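Local coordinates for Card1 endonuclease domain-containing protein (Vibrio cholerae, PDB 1XMX) that is of unknown function but carries a PDDEXK-type nuclease domain and probably binds, and perhaps cuts, nucleic acid, at residues A[16-21]-A[47-52]; A[196-199]-A[205-208]; A[229-234]-A[238-243]. All coordinates share one frame; numbering follows the deposited sequence.

Contact 1. Residues A[16-21]-A[47-52]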
loop_
_atom_site.group_PDB
_atom_site.type_symbol
_atom_site.label_atom_id
_atom_site.label_comp_id
_atom_site.label_asym_id
_atom_site.label_seq_id
_atom_site.Cartn_x
_atom_site.Cartn_y
_atom_site.Cartn_z
ATOM N N ARG A 16 -11.273 3.403 -8.438
ATOM C CA ARG A 16 -11.257 3.568 -9.879
ATOM C C ARG A 16 -12.179 4.728 -10.325
ATOM O O ARG A 16 -12.208 5.052 -11.498
ATOM C CB ARG A 16 -11.630 2.235 -10.572
ATOM C CG ARG A 16 -10.489 1.216 -10.567
ATOM C CD ARG A 16 -11.043 -0.090 -11.065
ATOM N NE ARG A 16 -12.056 -0.609 -10.139
ATOM C CZ ARG A 16 -13.113 -1.302 -10.517
ATOM N NH1 ARG A 16 -13.301 -1.565 -11.805
ATOM N NH2 ARG A 16 -13.989 -1.700 -9.611
ATOM N N LEU A 17 -12.895 5.354 -9.395
ATOM C CA LEU A 17 -13.607 6.641 -9.664
ATOM C C LEU A 17 -12.702 7.841 -9.470
ATOM O O LEU A 17 -12.979 8.919 -9.987
ATOM C CB LEU A 17 -14.812 6.795 -8.749
ATOM C CG LEU A 17 -15.881 5.724 -8.844
ATOM C CD1 LEU A 17 -17.062 6.040 -7.892
ATOM C CD2 LEU A 17 -16.363 5.546 -10.311
ATOM N N VAL A 18 -11.593 7.646 -8.755
ATOM C CA VAL A 18 -10.671 8.721 -8.496
ATOM C C VAL A 18 -9.513 8.707 -9.509
ATOM O O VAL A 18 -9.097 9.767 -9.996
ATOM C CB VAL A 18 -10.064 8.532 -7.047
ATOM C CG1 VAL A 18 -8.879 9.411 -6.795
ATOM C CG2 VAL A 18 -11.099 8.826 -6.016
ATOM N N THR A 19 -8.953 7.523 -9.807
ATOM C CA THR A 19 -7.739 7.496 -10.636
ATOM C C THR A 19 -7.858 8.101 -12.075
ATOM O O THR A 19 -6.910 8.699 -12.549
ATOM C CB THR A 19 -7.071 6.117 -10.619
ATOM O OG1 THR A 19 -7.964 5.132 -11.132
ATOM C CG2 THR A 19 -6.690 5.711 -9.175
ATOM N N PRO A 20 -8.991 7.887 -12.791
ATOM C CA PRO A 20 -9.203 8.636 -14.011
ATOM C C PRO A 20 -9.103 10.167 -13.871
ATOM O O PRO A 20 -8.592 10.838 -14.797
ATOM C CB PRO A 20 -10.629 8.232 -14.418
ATOM C CG PRO A 20 -10.771 6.794 -13.821
ATOM C CD PRO A 20 -10.083 6.906 -12.537
ATOM N N LEU A 21 -9.564 10.725 -12.761
ATOM C CA LEU A 21 -9.460 12.192 -12.570
ATOM C C LEU A 21 -8.070 12.667 -12.207
ATOM O O LEU A 21 -7.785 13.843 -12.311
ATOM C CB LEU A 21 -10.471 12.651 -11.495
ATOM C CG LEU A 21 -11.973 12.453 -11.895
ATOM C CD1 LEU A 21 -12.817 12.472 -10.676
ATOM C CD2 LEU A 21 -12.467 13.515 -12.926
ATOM N N SER A 47 -13.939 13.033 -1.601
ATOM C CA SER A 47 -13.801 14.475 -1.766
ATOM C C SER A 47 -12.549 15.032 -1.143
ATOM O O SER A 47 -12.001 15.948 -1.697
ATOM C CB SER A 47 -14.997 15.184 -1.165
ATOM O OG SER A 47 -16.129 14.848 -1.943
ATOM N N ASP A 48 -12.108 14.515 0.011
ATOM C CA ASP A 48 -10.799 14.949 0.609
ATOM C C ASP A 48 -9.614 14.728 -0.354
ATOM O O ASP A 48 -8.758 15.588 -0.555
ATOM C CB ASP A 48 -10.508 14.198 1.905
ATOM C CG ASP A 48 -11.477 14.549 2.999
ATOM O OD1 ASP A 48 -12.179 15.581 2.839
ATOM O OD2 ASP A 48 -11.549 13.788 4.019
ATOM N N VAL A 49 -9.581 13.564 -0.967
ATOM C CA VAL A 49 -8.528 13.262 -1.915
ATOM C C VAL A 49 -8.657 14.160 -3.190
ATOM O O VAL A 49 -7.671 14.788 -3.664
ATOM C CB VAL A 49 -8.637 11.795 -2.290
ATOM C CG1 VAL A 49 -7.792 11.471 -3.533
ATOM C CG2 VAL A 49 -8.339 10.904 -1.065
ATOM N N LEU A 50 -9.855 14.234 -3.761
ATOM C CA LEU A 50 -9.983 14.969 -5.072
ATOM C C LEU A 50 -9.903 16.439 -4.844
ATOM O O LEU A 50 -9.235 17.118 -5.611
ATOM C CB LEU A 50 -11.270 14.639 -5.847
ATOM C CG LEU A 50 -11.216 13.206 -6.433
ATOM C CD1 LEU A 50 -12.655 12.670 -6.680
ATOM C CD2 LEU A 50 -10.340 13.055 -7.686
ATOM N N ASN A 51 -10.580 16.938 -3.806
ATOM C CA ASN A 51 -10.565 18.391 -3.533
ATOM C C ASN A 51 -9.157 18.966 -3.337
ATOM O O ASN A 51 -8.914 20.119 -3.763
ATOM C CB ASN A 51 -11.446 18.802 -2.340
ATOM C CG ASN A 51 -12.953 18.685 -2.625
ATOM O OD1 ASN A 51 -13.779 18.822 -1.689
ATOM N ND2 ASN A 51 -13.324 18.424 -3.892
ATOM N N LYS A 52 -8.267 18.177 -2.699
ATOM C CA LYS A 52 -6.808 18.455 -2.578
ATOM C C LYS A 52 -6.221 18.892 -3.916
ATOM O O LYS A 52 -5.358 19.754 -3.953
ATOM C CB LYS A 52 -5.981 17.211 -2.192
ATOM C CG LYS A 52 -5.758 16.867 -0.710
ATOM C CD LYS A 52 -4.637 15.783 -0.642
ATOM C CE LYS A 52 -4.797 14.741 0.488
ATOM N NZ LYS A 52 -3.663 14.799 1.530
#

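Contact 2. Residues A[196-199]-A[205-208]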
loop_
_atom_site.group_PDB
_atom_site.type_symbol
_atom_site.label_atom_id
_atom_site.label_comp_id
_atom_site.label_asym_id
_atom_site.label_seq_id
_atom_site.Cartn_x
_atom_site.Cartn_y
_atom_site.Cartn_z
ATOM N N THR A 196 17.887 -4.586 22.299
ATOM C CA THR A 196 16.717 -4.459 23.151
ATOM C C THR A 196 17.064 -4.036 24.592
ATOM O O THR A 196 16.339 -3.239 25.194
ATOM C CB THR A 196 15.935 -5.753 23.156
ATOM O OG1 THR A 196 15.445 -5.986 21.823
ATOM C CG2 THR A 196 14.768 -5.690 24.133
ATOM N N THR A 197 18.160 -4.575 25.124
ATOM C CA THR A 197 18.688 -4.142 26.429
ATOM C C THR A 197 19.009 -2.629 26.459
ATOM O O THR A 197 18.663 -1.933 27.443
ATOM C CB THR A 197 19.921 -4.964 26.806
ATOM O OG1 THR A 197 19.508 -6.308 27.042
ATOM C CG2 THR A 197 20.566 -4.475 28.110
ATOM N N CYS A 198 19.649 -2.137 25.385
ATOM C CA CYS A 198 19.940 -0.717 25.229
ATOM C C CYS A 198 18.635 0.063 25.191
ATOM O O CYS A 198 18.521 1.056 25.884
ATOM C CB CYS A 198 20.713 -0.418 23.924
ATOM S SG CYS A 198 22.320 -1.173 23.815
ATOM N N ARG A 199 17.685 -0.353 24.345
ATOM C CA ARG A 199 16.378 0.287 24.296
ATOM C C ARG A 199 15.703 0.399 25.665
ATOM O O ARG A 199 15.272 1.480 26.049
ATOM C CB ARG A 199 15.418 -0.413 23.328
ATOM C CG ARG A 199 14.228 0.501 23.029
ATOM C CD ARG A 199 13.131 -0.126 22.175
ATOM N NE ARG A 199 12.598 -1.347 22.772
ATOM C CZ ARG A 199 12.876 -2.577 22.350
ATOM N NH1 ARG A 199 13.708 -2.775 21.321
ATOM N NH2 ARG A 199 12.333 -3.611 22.976
ATOM N N ASP A 205 24.803 1.844 24.865
ATOM C CA ASP A 205 25.878 0.915 25.178
ATOM C C ASP A 205 25.395 -0.231 26.046
ATOM O O ASP A 205 24.374 -0.121 26.686
ATOM C CB ASP A 205 27.156 1.599 25.702
ATOM C CG ASP A 205 26.970 2.310 27.007
ATOM O OD1 ASP A 205 27.075 1.657 28.056
ATOM O OD2 ASP A 205 26.797 3.544 27.007
ATOM N N VAL A 206 26.078 -1.359 25.931
ATOM C CA VAL A 206 25.717 -2.591 26.584
ATOM C C VAL A 206 26.983 -3.450 26.667
ATOM O O VAL A 206 27.777 -3.545 25.717
ATOM C CB VAL A 206 24.539 -3.340 25.851
ATOM C CG1 VAL A 206 24.907 -3.700 24.374
ATOM C CG2 VAL A 206 24.108 -4.596 26.607
ATOM N N GLU A 207 27.230 -3.989 27.847
ATOM C CA GLU A 207 28.386 -4.882 28.062
ATOM C C GLU A 207 27.940 -6.315 27.807
ATOM O O GLU A 207 26.926 -6.771 28.343
ATOM C CB GLU A 207 28.909 -4.778 29.497
ATOM C CG GLU A 207 30.397 -5.274 29.646
ATOM C CD GLU A 207 30.905 -5.162 31.103
ATOM O OE1 GLU A 207 30.065 -5.158 32.041
ATOM O OE2 GLU A 207 32.154 -5.075 31.292
ATOM N N LEU A 208 28.696 -7.009 26.983
ATOM C CA LEU A 208 28.402 -8.403 26.673
ATOM C C LEU A 208 28.951 -9.305 27.771
ATOM O O LEU A 208 30.070 -9.043 28.329
ATOM C CB LEU A 208 29.048 -8.771 25.327
ATOM C CG LEU A 208 28.328 -8.339 24.028
ATOM C CD1 LEU A 208 28.119 -6.831 23.854
ATOM C CD2 LEU A 208 29.031 -8.905 22.843
#

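Contact 3. Residues A[229-234]-A[238-243]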
loop_
_atom_site.group_PDB
_atom_site.type_symbol
_atom_site.label_atom_id
_atom_site.label_comp_id
_atom_site.label_asym_id
_atom_site.label_seq_id
_atom_site.Cartn_x
_atom_site.Cartn_y
_atom_site.Cartn_z
ATOM N N LYS A 229 31.067 1.920 10.671
ATOM C CA LYS A 229 31.171 3.094 11.574
ATOM C C LYS A 229 29.853 3.443 12.301
ATOM O O LYS A 229 29.657 4.584 12.722
ATOM C CB LYS A 229 31.778 4.335 10.882
ATOM C CG LYS A 229 33.184 4.086 10.339
ATOM C CD LYS A 229 33.859 5.351 9.759
ATOM C CE LYS A 229 35.146 5.001 8.940
ATOM N NZ LYS A 229 34.874 4.703 7.447
ATOM N N ILE A 230 28.971 2.459 12.493
ATOM C CA ILE A 230 27.752 2.714 13.260
ATOM C C ILE A 230 27.708 2.165 14.708
ATOM O O ILE A 230 26.695 2.344 15.439
ATOM C CB ILE A 230 26.501 2.256 12.492
ATOM C CG1 ILE A 230 26.577 0.744 12.207
ATOM C CG2 ILE A 230 26.361 3.042 11.244
ATOM C CD1 ILE A 230 25.212 0.163 11.821
ATOM N N ALA A 231 28.791 1.490 15.108
ATOM C CA ALA A 231 29.046 1.131 16.518
ATOM C C ALA A 231 30.527 0.997 16.770
ATOM O O ALA A 231 31.315 0.791 15.852
ATOM C CB ALA A 231 28.366 -0.179 16.917
ATOM N N SER A 232 30.913 1.129 18.041
ATOM C CA SER A 232 32.228 0.749 18.428
ATOM C C SER A 232 32.057 -0.497 19.328
ATOM O O SER A 232 30.988 -0.723 19.942
ATOM C CB SER A 232 32.953 1.929 19.112
ATOM O OG SER A 232 32.284 2.293 20.327
ATOM N N TYR A 233 33.074 -1.360 19.324
ATOM C CA TYR A 233 33.032 -2.568 20.123
ATOM C C TYR A 233 34.451 -2.735 20.701
ATOM O O TYR A 233 35.395 -2.952 19.945
ATOM C CB TYR A 233 32.588 -3.793 19.312
ATOM C CG TYR A 233 32.665 -5.067 20.145
ATOM C CD1 TYR A 233 31.933 -5.197 21.358
ATOM C CD2 TYR A 233 33.482 -6.130 19.748
ATOM C CE1 TYR A 233 32.043 -6.364 22.158
ATOM C CE2 TYR A 233 33.580 -7.293 20.519
ATOM C CZ TYR A 233 32.856 -7.405 21.718
ATOM O OH TYR A 233 32.994 -8.562 22.458
ATOM N N GLU A 234 34.584 -2.590 22.016
ATOM C CA GLU A 234 35.887 -2.470 22.681
ATOM C C GLU A 234 35.750 -2.998 24.087
ATOM O O GLU A 234 34.910 -2.501 24.843
ATOM C CB GLU A 234 36.281 -0.997 22.826
ATOM C CG GLU A 234 36.370 -0.226 21.517
ATOM C CD GLU A 234 37.670 -0.531 20.797
ATOM O OE1 GLU A 234 38.557 -1.178 21.422
ATOM O OE2 GLU A 234 37.810 -0.127 19.621
ATOM N N LEU A 238 29.707 -2.869 23.598
ATOM C CA LEU A 238 29.156 -2.451 22.311
ATOM C C LEU A 238 28.422 -1.110 22.455
ATOM O O LEU A 238 27.521 -0.977 23.285
ATOM C CB LEU A 238 28.215 -3.539 21.773
ATOM C CG LEU A 238 27.353 -3.181 20.545
ATOM C CD1 LEU A 238 28.204 -3.098 19.286
ATOM C CD2 LEU A 238 26.211 -4.207 20.368
ATOM N N THR A 239 28.828 -0.093 21.679
ATOM C CA THR A 239 28.161 1.209 21.741
ATOM C C THR A 239 27.621 1.571 20.344
ATOM O O THR A 239 28.400 1.671 19.394
ATOM C CB THR A 239 29.123 2.308 22.204
ATOM O OG1 THR A 239 29.862 1.846 23.347
ATOM C CG2 THR A 239 28.356 3.642 22.543
ATOM N N PHE A 240 26.308 1.755 20.208
ATOM C CA PHE A 240 25.784 2.358 18.967
ATOM C C PHE A 240 26.023 3.886 18.899
ATOM O O PHE A 240 25.995 4.591 19.937
ATOM C CB PHE A 240 24.314 1.998 18.768
ATOM C CG PHE A 240 24.048 0.510 18.850
ATOM C CD1 PHE A 240 24.226 -0.311 17.727
ATOM C CD2 PHE A 240 23.603 -0.059 20.037
ATOM C CE1 PHE A 240 23.934 -1.712 17.794
ATOM C CE2 PHE A 240 23.342 -1.427 20.138
ATOM C CZ PHE A 240 23.513 -2.265 19.018
ATOM N N ILE A 241 26.316 4.382 17.693
ATOM C CA ILE A 241 26.508 5.799 17.529
ATOM C C ILE A 241 25.207 6.566 17.784
ATOM O O ILE A 241 25.239 7.724 18.193
ATOM C CB ILE A 241 27.081 6.144 16.147
ATOM C CG1 ILE A 241 26.163 5.666 15.017
ATOM C CG2 ILE A 241 28.476 5.527 16.003
ATOM C CD1 ILE A 241 26.407 6.387 13.683
ATOM N N ASN A 242 24.068 5.928 17.533
ATOM C CA ASN A 242 22.787 6.598 17.745
ATOM C C ASN A 242 21.573 5.656 17.765
ATOM O O ASN A 242 21.713 4.459 17.572
ATOM C CB ASN A 242 22.599 7.789 16.767
ATOM C CG ASN A 242 22.648 7.367 15.292
ATOM O OD1 ASN A 242 22.155 6.288 14.906
ATOM N ND2 ASN A 242 23.251 8.212 14.463
ATOM N N GLU A 243 20.386 6.209 17.994
ATOM C CA GLU A 243 19.146 5.415 18.112
ATOM C C GLU A 243 18.812 4.676 16.841
ATOM O O GLU A 243 18.321 3.552 16.880
ATOM C CB GLU A 243 17.952 6.310 18.439
ATOM C CG GLU A 243 18.114 7.042 19.742
ATOM C CD GLU A 243 17.526 6.247 20.898
ATOM O OE1 GLU A 243 18.276 5.402 21.464
ATOM O OE2 GLU A 243 16.315 6.467 21.216
HETATM O O HOH W 1 32.083 0.623 22.850
#

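Contact 1. Residues A[16-21]-A[47-52]
Leu-50 reaches out of helix 40-52 to press its forked end between Val-18 and Leu-21 of helix 15-22. Its CB already points at the partner helix, and CG continues that way because it stands opposite the carbonyl carbon (chi1 -72°), leaving the two methyls to do the touching. CD1 lies 4.0 Å from CD1 of Leu-21 and also approaches CG2 of Val-18. CD2 packs closest, 3.8 Å from CB of Leu-21, and has CG1 of Val-18 at 4.0 Å as well. Each methyl thus meets both residues, which lie about one turn apart. The side chains of Leu-50 and Val-18 run past one another in opposite senses, whereas Leu-21 lies roughly at right angles to Leu-50. Val-49 adds a smaller touch, its CG1 standing 4.0 Å from CG1 of Val-18. Branched aliphatic residues suit this place: all four are buried, and the segments meet purely through methyl and methylene groups, with 176 Å² buried in all. The helical segments are practically parallel, 2° apart, and their axes come no nearer than 10.8 Å, a gap bridged by the leucine and valine side chains. This is the packing of adjacent crossover helices in a Rossmann-like alpha/beta domain, where helix 15-22 follows strand 4-9 and helix 40-52 follows strand 30-35. Leu-21 and Leu-50 both rest on Ile-31 of strand 30-35, Leu-50 also touches Phe-33, and Val-49 is covered by helix 144-150.

Contact 2. Residues A[196-199]-A[205-208]
Cys-198, Val-206 and Thr-197 carry this contact between the end of a long helix and the short strand that follows it. Cys-198 has the largest area buried here, and its sulfur does the touching: SG lies 3.7 Å from CG1 of Val-206 and just as far from its CB, resting against the root and one branch of the valine together. The carbonyl O of Asp-205 also stands 3.7 Å from SG. A small, polarisable group fits well, being apolar enough for the valine yet tolerant of a backbone oxygen. The other valine branch, CG2, serves Thr-197, whose CG2 methyl meets it at 3.8 Å with the two side chains crossing at about a right angle. Thr-197 can turn its methyl to the strand because that methyl is trans to its own backbone N, while OG1 swings back to bond the carbonyl O of Tyr-193 in the preceding turn. The step from helix to strand leads into a three-stranded antiparallel sheet, consistent with a winged helix-turn-helix domain. Leu-194 of helix 181-201 also packs on Val-206, strand 237-240 bonds to it through Leu-238, and Cys-198 reaches Phe-240 of that strand and Arg-246 of helix 243-266.

Contact 3. Residues A[229-234]-A[238-243]
Ala-231, Tyr-233, Leu-238 and Phe-240 put their side chains on one face of a two-stranded antiparallel pairing, and Ser-232 and Thr-239 point from the other. Ala-231 is small enough to let Leu-238 lean across, CD1 of the leucine standing 3.8 Å from the alanine CB. CG trans to the backbone N (chi1 175°) places the Tyr-233 ring beside Leu-238, and rotation about CB-CG turns an edge to the leucine, whose N lies nearly in the ring plane, 3.9 Å from CD1. Phe-240, in contrast, receives CG of Leu-238 over one ring face, 4.2 Å above the plane and toward the rim. These strands, 231-234 and 237-240, form a beta hairpin; with helix 216-227 before it and strand 205-207 alongside, it is consistent with the wing of a winged helix-turn-helix domain, and Leu-222 and Leu-225 of that helix pack beneath it. Ser-232 and Thr-239 exchange backbone bonds, N of Thr-239 to O of Ser-232 being nearly straight (2.8 Å, 172°). On their partly exposed face a water joins the two hydroxyls, 3.0 Å from OG of Ser-232 and 2.6 Å from OG1 of Thr-239. Beyond the strands, N of Ile-241 bonds O of Ile-230 at 3.1 Å, approaching from above the carbonyl plane, and CG1 of Ile-241 sits 3.4 Å from the same oxygen. Lys-229 closes the preceding helix in a Schellman motif, while Asn-242 N-caps the next through OD1 to Ala-245 N.

Contacts 2 and 3 belong to one small domain: their centres are about 11 Å apart, and strands 205-207 and 237-240 are neighbours in a three-stranded antiparallel sheet. A probable hydrogen bond joins O of Val-206 to N of Leu-238 at 2.9 Å, and SG of Cys-198 packs 3.8 Å from CE2 of Phe-240. Contact 2 packs the first strand against helix 181-201, while contact 3 pairs the other two strands as a hairpin. Contact 1 lies in the N-terminal alpha/beta domain, its centre about 48 Å from that of contact 2 and 47 Å from that of contact 3, across the centre of the chain.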